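Local coordinates for protein putative polyphosphate kinase 2 (Pseudomonas aeruginosa PAO1, PDB 3CZP) that transfers phosphate from inorganic polyphosphate to AMP to make ADP, and less efficiently to GMP, with magnesium as cofactor, at residues Met114-Val119 with Leu178-Trp183; Asn49-Ala54 with Glu187-Phe192; Asn109-Met114 with Ala208-Val213. All coordinates share one frame; numbering follows the deposited sequence.

Contact 1: residues Met114-Val119 with Leu178-Trp183; sequences MLYARV and LSPLDW
Tyr116 sends its ring toward Pro180 and Leu181 because CG stands anti to the backbone N (chi1 169°), which swings the ring out from the helix. Leu181 answers with CG anti to its own carbonyl carbon (chi1 -68°), and this carries CD2 across to the helix. The phenol ring lies obliquely against Pro180. Its CE1 is 3.5 Å from Pro180 CB, and Pro180 CG sits beside the same ring bond. Leu181 runs past the ring in the opposite direction, with its CD2 3.8 Å from Tyr116 CD1. The same methyl touches Val119 CG1, one helical turn further on, at 3.8 Å. Leu181 CD2 therefore fits between two side chains on one helix face. The contact is wholly apolar. It is partly buried: Leu181 and Val119 are enclosed, while Pro180 lies at the surface. Polar bonds inside residues 178-183 shape the loop. Trp183 NE1 donates to Ser179 OG at 3.1 Å, with the hydroxyl in the indole plane. Leu181 N makes a weak bond to the same oxygen. Both bonds meet at the Ser179 hydroxyl, which links Ser179 to Trp183 across this short loop. Residues 165-177, just before this loop, are not modelled. The contact thus joins the last part of helix 110-119 to the loop that leads into helix 186-203. Leu181 also touches Phe192 of that helix, and Leu115 packs on its Tyr195 and Val199. On another side of helix 110-119, Met114, a selenomethionine, meets Leu128 and Ile132 of helix 125-144.

Contact 2: residues Asn49-Ala54 with Glu187-Phe192; sequences NGIEGA and EVYDRF
Gly50 ends strand 44-50 at backbone angles (phi 127°, psi -157°) that call for glycine, and the chain then enters a type II beta turn from Ile51 to Ala54, facing helix 186-203 with Ile51 nearest Tyr189. Ile51 carries most of the contact. Its CD1 reaches between two aromatic rings of the helix. On one ring it meets Phe192 CD2 at 3.7 Å, and on the other Tyr189 CE1 at 3.9 Å. The isoleucine crosses the tyrosine at about a right angle but runs past the phenylalanine in the opposite direction. Both rings leave the helix with CG anti to the backbone N. They are one helical turn apart and flank the same methyl. Gly50 O also touches the phenylalanine, 3.6 Å from Phe192 CE2. This carbonyl accepts a hydrogen bond from Lys56 NZ, and Tyr189 OH bonds to Leu156 O, so both polar atoms are satisfied within a buried contact. The turn itself is closed by Ala54 N bonding to Ile51 O at 3.2 Å. It follows the first strand of a P-loop NTPase-type domain, at the place of the phosphate-binding loop in that clan. This N-terminal PPK2 domain seems to be catalytically inactive. The contact joins the C-terminal end of central strand 44-50 to the start of helix 186-203. Strand 148-155 runs alongside, with Phe154 pairing with the backbone of Asn49 and Ile51. Leu161 of helix 158-163 packs on Ile51 and Tyr189, and Leu115 and Val119 of helix 110-119 cover Phe192.

Contact 3: residues Asn109-Met114 with Ala208-Val213; sequences NWYSQM and APWYVV. With ACT (acetate ion), chain E.
Trp210 lays the outer edge of its indole over one face of the Tyr111 ring. Atom CZ2 does the touching, 3.6 Å from both Tyr111 CE2 and Tyr111 CD2, and it lies 3.5 Å above the phenol plane, offset toward the rim. The pair is a T-shaped (edge-to-face) stack. The centroids of the Tyr111 ring and the six-membered ring of Trp210 are 5.0 Å apart, and the planes meet at 68°. The opposite face of the phenol is covered by Trp110 CD1 from the preceding residue, so Tyr111 is held between two indoles. Its CG is anti to the carbonyl carbon (chi1 -62°), which points the ring at the strand. The polar ends bond elsewhere. Tyr111 OH bonds to Glu139 OE2 and also to Lys151 NZ. Trp210 NE1 is hydrogen-bonded to Thr203 OG1. The bond at NE1 helps fix the turn of the indole, and the bonds at OH hold the far end of the tyrosine in place. The two rings bridge a wide backbone gap between the start of helix 110-119 and strand 210-214, an outermost strand of the five-stranded parallel sheet within this chain. The sheet has strand order 2-3-1-4-5, the order found in P-loop kinases such as nucleoside monophosphate kinases. The Trp210 side chain lies across strand 148-155 and touches Asn49 of strand 44-50. Asn109 is the N-cap of the helix. Its OD1 accepts a weak bond from Tyr111 N at 3.0 Å. Asn109 N makes a weak return bond to Ser112 OG, and the two residues form a capping box. Next along the strand, Tyr211 OH donates to an acetate O at 3.0 Å. The acetate probably comes from the crystallisation liquor.

Overall arrangement
All three contacts lie in the N-terminal PPK2 domain, which seems inactive and might serve dimerization. Contacts 1 and 2 are close, with centres about 8 Å apart. Contact 3 lies about 14 Å from contact 1 and 13 Å from contact 2, centre to centre. Contacts 1 and 3 share Met114 and both use helix 110-119. Contact 1 is nested along the chain inside the loops closed by contact 2 and by contact 3, while contacts 2 and 3 cross. Asn49 joins these last two through a probable hydrogen bond to Asn109. Helix 186-203 leads into strand 210-214, so segments distant in sequence meet beside one parallel sheet.

Contact 1: residues Met114-Val119 with Leu178-Trp183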
loop_
_atom_site.group_PDB
_atom_site.type_symbol
_atom_site.label_atom_id
_atom_site.label_comp_id
_atom_site.label_asym_id
_atom_site.label_seq_id
_atom_site.Cartn_x
_atom_site.Cartn_y
_atom_site.Cartn_z
HETATM N N MSE A 114 3.314 15.780 19.546
HETATM C CA MSE A 114 2.623 16.763 20.435
HETATM C C MSE A 114 3.516 17.399 21.550
HETATM O O MSE A 114 3.417 18.586 21.813
HETATM C CB MSE A 114 1.331 16.143 20.996
HETATM C CG MSE A 114 1.485 15.266 22.166
HETATM SE SE MSE A 114 -0.139 14.424 22.780
HETATM C CE MSE A 114 -0.580 13.195 21.249
ATOM N N LEU A 115 4.442 16.623 22.136
ATOM C CA LEU A 115 5.361 17.124 23.157
ATOM C C LEU A 115 6.354 18.064 22.545
ATOM O O LEU A 115 6.605 19.140 23.070
ATOM C CB LEU A 115 6.099 15.967 23.861
ATOM C CG LEU A 115 5.185 15.188 24.793
ATOM C CD1 LEU A 115 5.887 13.907 25.257
ATOM C CD2 LEU A 115 4.760 16.048 26.000
ATOM N N TYR A 116 6.938 17.673 21.419
ATOM C CA TYR A 116 7.877 18.580 20.736
ATOM C C TYR A 116 7.181 19.892 20.361
ATOM O O TYR A 116 7.712 20.984 20.597
ATOM C CB TYR A 116 8.487 17.870 19.539
ATOM C CG TYR A 116 9.267 18.770 18.613
ATOM C CD1 TYR A 116 10.581 19.180 18.922
ATOM C CD2 TYR A 116 8.680 19.256 17.425
ATOM C CE1 TYR A 116 11.289 20.032 18.047
ATOM C CE2 TYR A 116 9.371 20.118 16.558
ATOM C CZ TYR A 116 10.668 20.496 16.870
ATOM O OH TYR A 116 11.347 21.306 15.987
ATOM N N ALA A 117 5.984 19.782 19.807
ATOM C CA ALA A 117 5.240 20.934 19.323
ATOM C C ALA A 117 4.961 21.962 20.462
ATOM O O ALA A 117 5.199 23.204 20.328
ATOM C CB ALA A 117 3.908 20.459 18.604
ATOM N N ARG A 118 4.620 21.428 21.625
ATOM C CA ARG A 118 4.287 22.252 22.807
ATOM C C ARG A 118 5.537 22.825 23.440
ATOM O O ARG A 118 5.611 24.032 23.669
ATOM C CB ARG A 118 3.464 21.430 23.775
ATOM C CG ARG A 118 2.816 22.155 24.900
ATOM C CD ARG A 118 1.848 23.125 24.377
ATOM N NE ARG A 118 1.323 23.982 25.377
ATOM C CZ ARG A 118 1.694 25.248 25.564
ATOM N NH1 ARG A 118 2.676 25.800 24.836
ATOM N NH2 ARG A 118 1.076 25.950 26.519
ATOM N N VAL A 119 6.554 21.988 23.648
ATOM C CA VAL A 119 7.785 22.425 24.274
ATOM C C VAL A 119 8.439 23.533 23.444
ATOM O O VAL A 119 8.966 24.479 23.989
ATOM C CB VAL A 119 8.785 21.261 24.503
ATOM C CG1 VAL A 119 10.189 21.807 24.880
ATOM C CG2 VAL A 119 8.228 20.263 25.596
ATOM N N LEU A 178 18.633 11.695 16.075
ATOM C CA LEU A 178 19.100 12.958 16.630
ATOM C C LEU A 178 17.914 13.877 16.994
ATOM O O LEU A 178 17.293 14.475 16.099
ATOM C CB LEU A 178 20.035 13.652 15.640
ATOM N N SER A 179 17.617 13.991 18.299
ATOM C CA SER A 179 16.465 14.788 18.778
ATOM C C SER A 179 16.493 16.240 18.264
ATOM O O SER A 179 17.557 16.865 18.232
ATOM C CB SER A 179 16.398 14.798 20.310
ATOM O OG SER A 179 15.299 15.590 20.762
ATOM N N PRO A 180 15.325 16.774 17.851
ATOM C CA PRO A 180 15.256 18.185 17.426
ATOM C C PRO A 180 15.316 19.218 18.584
ATOM O O PRO A 180 15.565 20.410 18.328
ATOM C CB PRO A 180 13.929 18.260 16.661
ATOM C CG PRO A 180 13.099 17.154 17.199
ATOM C CD PRO A 180 14.021 16.092 17.735
ATOM N N LEU A 181 15.111 18.755 19.827
ATOM C CA LEU A 181 15.237 19.601 21.041
ATOM C C LEU A 181 16.685 19.648 21.568
ATOM O O LEU A 181 17.412 18.639 21.499
ATOM C CB LEU A 181 14.328 19.086 22.178
ATOM C CG LEU A 181 12.803 19.164 22.069
ATOM C CD1 LEU A 181 12.180 18.435 23.259
ATOM C CD2 LEU A 181 12.300 20.615 21.966
ATOM N N ASP A 182 17.086 20.812 22.096
ATOM C CA ASP A 182 18.411 20.988 22.717
ATOM C C ASP A 182 18.302 20.643 24.191
ATOM O O ASP A 182 17.945 21.481 25.012
ATOM C CB ASP A 182 18.926 22.432 22.547
ATOM C CG ASP A 182 20.358 22.636 23.096
ATOM O OD1 ASP A 182 20.910 21.743 23.784
ATOM O OD2 ASP A 182 20.938 23.708 22.824
ATOM N N TRP A 183 18.643 19.413 24.509
ATOM C CA TRP A 183 18.544 18.932 25.855
ATOM C C TRP A 183 19.583 19.525 26.815
ATOM O O TRP A 183 19.495 19.320 27.994
ATOM C CB TRP A 183 18.543 17.414 25.853
ATOM C CG TRP A 183 17.302 16.822 25.266
ATOM C CD1 TRP A 183 17.059 16.574 23.975
ATOM C CD2 TRP A 183 16.138 16.428 25.974
ATOM N NE1 TRP A 183 15.830 16.049 23.817
ATOM C CE2 TRP A 183 15.238 15.943 25.042
ATOM C CE3 TRP A 183 15.774 16.444 27.306
ATOM C CZ2 TRP A 183 14.000 15.488 25.394
ATOM C CZ3 TRP A 183 14.564 15.986 27.648
ATOM C CH2 TRP A 183 13.690 15.509 26.704
#

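Contact 2: residues Asn49-Ala54 with Glu187-Phe192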
loop_
_atom_site.group_PDB
_atom_site.type_symbol
_atom_site.label_atom_id
_atom_site.label_comp_id
_atom_site.label_asym_id
_atom_site.label_seq_id
_atom_site.Cartn_x
_atom_site.Cartn_y
_atom_site.Cartn_z
ATOM N N ASN A 49 9.174 6.328 23.910
ATOM C CA ASN A 49 9.166 7.723 24.244
ATOM C C ASN A 49 9.997 8.007 25.496
ATOM O O ASN A 49 10.447 7.066 26.148
ATOM C CB ASN A 49 7.723 8.125 24.534
ATOM C CG ASN A 49 6.823 8.165 23.257
ATOM O OD1 ASN A 49 6.007 7.257 23.049
ATOM N ND2 ASN A 49 6.963 9.224 22.436
ATOM N N GLY A 50 10.233 9.290 25.790
ATOM C CA GLY A 50 10.951 9.692 26.961
ATOM C C GLY A 50 12.137 10.618 26.775
ATOM O O GLY A 50 12.235 11.337 25.798
ATOM N N ILE A 51 13.025 10.579 27.749
ATOM C CA ILE A 51 14.120 11.554 27.832
ATOM C C ILE A 51 15.245 11.086 26.910
ATOM O O ILE A 51 15.510 9.882 26.806
ATOM C CB ILE A 51 14.628 11.732 29.301
ATOM C CG1 ILE A 51 13.466 12.120 30.204
ATOM C CG2 ILE A 51 15.736 12.780 29.393
ATOM C CD1 ILE A 51 12.733 13.418 29.749
ATOM N N GLU A 52 15.829 12.061 26.197
ATOM C CA GLU A 52 17.050 11.912 25.420
ATOM C C GLU A 52 18.119 11.304 26.326
ATOM O O GLU A 52 18.389 11.824 27.427
ATOM C CB GLU A 52 17.500 13.309 24.974
ATOM C CG GLU A 52 18.894 13.449 24.366
ATOM C CD GLU A 52 18.894 13.484 22.854
ATOM O OE1 GLU A 52 18.157 12.676 22.240
ATOM O OE2 GLU A 52 19.650 14.342 22.300
ATOM N N GLY A 53 18.709 10.191 25.886
ATOM C CA GLY A 53 19.820 9.590 26.634
ATOM C C GLY A 53 19.393 8.519 27.626
ATOM O O GLY A 53 20.237 7.984 28.364
ATOM N N ALA A 54 18.094 8.188 27.627
ATOM C CA ALA A 54 17.519 7.252 28.575
ATOM C C ALA A 54 17.459 5.833 28.039
ATOM O O ALA A 54 16.862 4.954 28.678
ATOM C CB ALA A 54 16.128 7.736 29.018
ATOM N N GLU A 187 15.696 24.408 30.740
ATOM C CA GLU A 187 14.272 24.633 30.458
ATOM C C GLU A 187 13.653 23.527 29.598
ATOM O O GLU A 187 12.500 23.149 29.830
ATOM C CB GLU A 187 14.047 26.022 29.806
ATOM C CG GLU A 187 15.104 26.409 28.730
ATOM C CD GLU A 187 14.641 27.497 27.760
ATOM O OE1 GLU A 187 14.239 27.138 26.628
ATOM O OE2 GLU A 187 14.702 28.702 28.120
ATOM N N VAL A 188 14.408 23.004 28.622
ATOM C CA VAL A 188 13.910 21.927 27.755
ATOM C C VAL A 188 13.429 20.780 28.637
ATOM O O VAL A 188 12.238 20.511 28.643
ATOM C CB VAL A 188 14.954 21.458 26.703
ATOM C CG1 VAL A 188 14.510 20.203 26.009
ATOM C CG2 VAL A 188 15.202 22.568 25.673
ATOM N N TYR A 189 14.319 20.170 29.425
ATOM C CA TYR A 189 13.922 19.057 30.344
ATOM C C TYR A 189 12.683 19.405 31.232
ATOM O O TYR A 189 11.682 18.680 31.307
ATOM C CB TYR A 189 15.130 18.651 31.235
ATOM C CG TYR A 189 14.806 17.504 32.171
ATOM C CD1 TYR A 189 15.010 16.193 31.786
ATOM C CD2 TYR A 189 14.231 17.726 33.411
ATOM C CE1 TYR A 189 14.657 15.112 32.635
ATOM C CE2 TYR A 189 13.895 16.672 34.252
ATOM C CZ TYR A 189 14.115 15.369 33.853
ATOM O OH TYR A 189 13.763 14.335 34.674
ATOM N N ASP A 190 12.764 20.547 31.908
ATOM C CA ASP A 190 11.704 20.943 32.821
ATOM C C ASP A 190 10.352 20.993 32.111
ATOM O O ASP A 190 9.351 20.548 32.664
ATOM C CB ASP A 190 12.025 22.296 33.467
ATOM C CG ASP A 190 13.215 22.220 34.426
ATOM O OD1 ASP A 190 13.801 21.127 34.619
ATOM O OD2 ASP A 190 13.596 23.277 34.955
ATOM N N ARG A 191 10.313 21.514 30.902
ATOM C CA ARG A 191 9.033 21.635 30.209
ATOM C C ARG A 191 8.578 20.341 29.632
ATOM O O ARG A 191 7.395 20.034 29.678
ATOM C CB ARG A 191 9.064 22.725 29.125
ATOM C CG ARG A 191 9.367 24.076 29.716
ATOM C CD ARG A 191 9.438 25.147 28.647
ATOM N NE ARG A 191 8.141 25.244 27.984
ATOM C CZ ARG A 191 7.943 25.640 26.733
ATOM N NH1 ARG A 191 6.695 25.695 26.233
ATOM N NH2 ARG A 191 9.000 25.967 25.987
ATOM N N PHE A 192 9.521 19.564 29.099
ATOM C CA PHE A 192 9.226 18.263 28.576
ATOM C C PHE A 192 8.551 17.348 29.616
ATOM O O PHE A 192 7.569 16.620 29.298
ATOM C CB PHE A 192 10.506 17.603 28.119
ATOM C CG PHE A 192 10.283 16.475 27.179
ATOM C CD1 PHE A 192 10.031 16.731 25.843
ATOM C CD2 PHE A 192 10.292 15.145 27.644
ATOM C CE1 PHE A 192 9.829 15.691 24.971
ATOM C CE2 PHE A 192 10.098 14.106 26.791
ATOM C CZ PHE A 192 9.871 14.364 25.437
#

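Contact 3: residues Asn109-Met114 with Ala208-Val213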
loop_
_atom_site.group_PDB
_atom_site.type_symbol
_atom_site.label_atom_id
_atom_site.label_comp_id
_atom_site.label_asym_id
_atom_site.label_seq_id
_atom_site.Cartn_x
_atom_site.Cartn_y
_atom_site.Cartn_z
ATOM N N ASN A 109 6.407 8.993 17.471
ATOM C CA ASN A 109 5.027 8.648 17.236
ATOM C C ASN A 109 4.173 9.924 17.533
ATOM O O ASN A 109 4.694 11.029 17.585
ATOM C CB ASN A 109 4.678 7.429 18.102
ATOM C CG ASN A 109 5.077 7.636 19.558
ATOM O OD1 ASN A 109 4.710 8.645 20.185
ATOM N ND2 ASN A 109 5.856 6.738 20.072
ATOM N N TRP A 110 2.892 9.769 17.748
ATOM C CA TRP A 110 2.026 10.919 18.009
ATOM C C TRP A 110 2.413 11.714 19.299
ATOM O O TRP A 110 2.349 12.920 19.319
ATOM C CB TRP A 110 0.569 10.451 17.985
ATOM C CG TRP A 110 0.261 9.148 18.627
ATOM C CD1 TRP A 110 -0.149 8.959 19.893
ATOM C CD2 TRP A 110 0.334 7.837 18.022
ATOM N NE1 TRP A 110 -0.375 7.638 20.120
ATOM C CE2 TRP A 110 -0.073 6.915 18.998
ATOM C CE3 TRP A 110 0.702 7.356 16.752
ATOM C CZ2 TRP A 110 -0.166 5.543 18.738
ATOM C CZ3 TRP A 110 0.648 5.987 16.510
ATOM C CH2 TRP A 110 0.224 5.106 17.505
ATOM N N TYR A 111 2.897 11.047 20.331
ATOM C CA TYR A 111 3.395 11.692 21.544
ATOM C C TYR A 111 4.615 12.560 21.357
ATOM O O TYR A 111 4.647 13.685 21.859
ATOM C CB TYR A 111 3.655 10.649 22.610
ATOM C CG TYR A 111 2.412 9.935 23.005
ATOM C CD1 TYR A 111 1.369 10.627 23.624
ATOM C CD2 TYR A 111 2.237 8.610 22.745
ATOM C CE1 TYR A 111 0.204 10.008 23.985
ATOM C CE2 TYR A 111 1.071 7.980 23.090
ATOM C CZ TYR A 111 0.056 8.689 23.761
ATOM O OH TYR A 111 -1.142 8.055 24.128
ATOM N N SER A 112 5.606 12.074 20.625
ATOM C CA SER A 112 6.785 12.872 20.296
ATOM C C SER A 112 6.332 14.110 19.551
ATOM O O SER A 112 6.774 15.197 19.826
ATOM C CB SER A 112 7.795 12.107 19.433
ATOM O OG SER A 112 7.883 10.750 19.819
ATOM N N GLN A 113 5.448 13.937 18.580
ATOM C CA GLN A 113 4.937 15.068 17.832
ATOM C C GLN A 113 4.306 16.147 18.719
ATOM O O GLN A 113 4.747 17.310 18.667
ATOM C CB GLN A 113 3.945 14.590 16.771
ATOM C CG GLN A 113 4.582 13.728 15.635
ATOM C CD GLN A 113 3.612 13.488 14.501
ATOM O OE1 GLN A 113 2.404 13.402 14.724
ATOM N NE2 GLN A 113 4.140 13.337 13.278
HETATM N N MSE A 114 3.314 15.780 19.546
HETATM C CA MSE A 114 2.623 16.763 20.435
HETATM C C MSE A 114 3.516 17.399 21.550
HETATM O O MSE A 114 3.417 18.586 21.813
HETATM C CB MSE A 114 1.331 16.143 20.996
HETATM C CG MSE A 114 1.485 15.266 22.166
HETATM SE SE MSE A 114 -0.139 14.424 22.780
HETATM C CE MSE A 114 -0.580 13.195 21.249
ATOM N N ALA A 208 -4.298 0.039 28.039
ATOM C CA ALA A 208 -3.081 0.483 27.392
ATOM C C ALA A 208 -2.330 1.449 28.365
ATOM O O ALA A 208 -2.437 2.676 28.270
ATOM C CB ALA A 208 -3.400 1.117 26.059
ATOM N N PRO A 209 -1.632 0.862 29.368
ATOM C CA PRO A 209 -0.917 1.623 30.386
ATOM C C PRO A 209 0.336 2.295 29.834
ATOM O O PRO A 209 0.919 1.819 28.859
ATOM C CB PRO A 209 -0.509 0.548 31.388
ATOM C CG PRO A 209 -1.286 -0.651 31.034
ATOM C CD PRO A 209 -1.531 -0.586 29.614
ATOM N N TRP A 210 0.782 3.356 30.500
ATOM C CA TRP A 210 2.140 3.851 30.279
ATOM C C TRP A 210 3.027 3.140 31.282
ATOM O O TRP A 210 2.677 3.047 32.478
ATOM C CB TRP A 210 2.240 5.369 30.515
ATOM C CG TRP A 210 1.977 6.168 29.336
ATOM C CD1 TRP A 210 0.810 6.784 29.012
ATOM C CD2 TRP A 210 2.891 6.441 28.285
ATOM N NE1 TRP A 210 0.948 7.451 27.819
ATOM C CE2 TRP A 210 2.224 7.263 27.358
ATOM C CE3 TRP A 210 4.223 6.074 28.033
ATOM C CZ2 TRP A 210 2.827 7.703 26.197
ATOM C CZ3 TRP A 210 4.837 6.545 26.871
ATOM C CH2 TRP A 210 4.141 7.322 25.968
ATOM N N TYR A 211 4.211 2.749 30.836
ATOM C CA TYR A 211 5.194 2.150 31.754
ATOM C C TYR A 211 6.391 3.101 31.791
ATOM O O TYR A 211 7.035 3.310 30.784
ATOM C CB TYR A 211 5.584 0.767 31.249
ATOM C CG TYR A 211 4.441 -0.243 31.178
ATOM C CD1 TYR A 211 4.007 -0.874 32.300
ATOM C CD2 TYR A 211 3.808 -0.530 29.979
ATOM C CE1 TYR A 211 2.971 -1.789 32.262
ATOM C CE2 TYR A 211 2.791 -1.448 29.912
ATOM C CZ TYR A 211 2.374 -2.064 31.081
ATOM O OH TYR A 211 1.348 -3.019 31.065
ATOM N N VAL A 212 6.646 3.690 32.963
ATOM C CA VAL A 212 7.767 4.594 33.169
ATOM C C VAL A 212 8.953 3.765 33.665
ATOM O O VAL A 212 8.909 3.138 34.728
ATOM C CB VAL A 212 7.438 5.736 34.151
ATOM C CG1 VAL A 212 8.676 6.645 34.340
ATOM C CG2 VAL A 212 6.198 6.534 33.668
ATOM N N VAL A 213 9.982 3.686 32.846
ATOM C CA VAL A 213 11.128 2.821 33.149
ATOM C C VAL A 213 12.343 3.691 33.346
ATOM O O VAL A 213 12.723 4.419 32.419
ATOM C CB VAL A 213 11.402 1.848 31.975
ATOM C CG1 VAL A 213 12.587 0.867 32.333
ATOM C CG2 VAL A 213 10.107 1.065 31.616
HETATM C C ACT E . -1.058 -4.092 28.181
HETATM O O ACT E . -0.013 -4.435 28.779
HETATM O OXT ACT E . -0.866 -3.274 27.260
HETATM C CH3 ACT E . -2.433 -4.596 28.556
#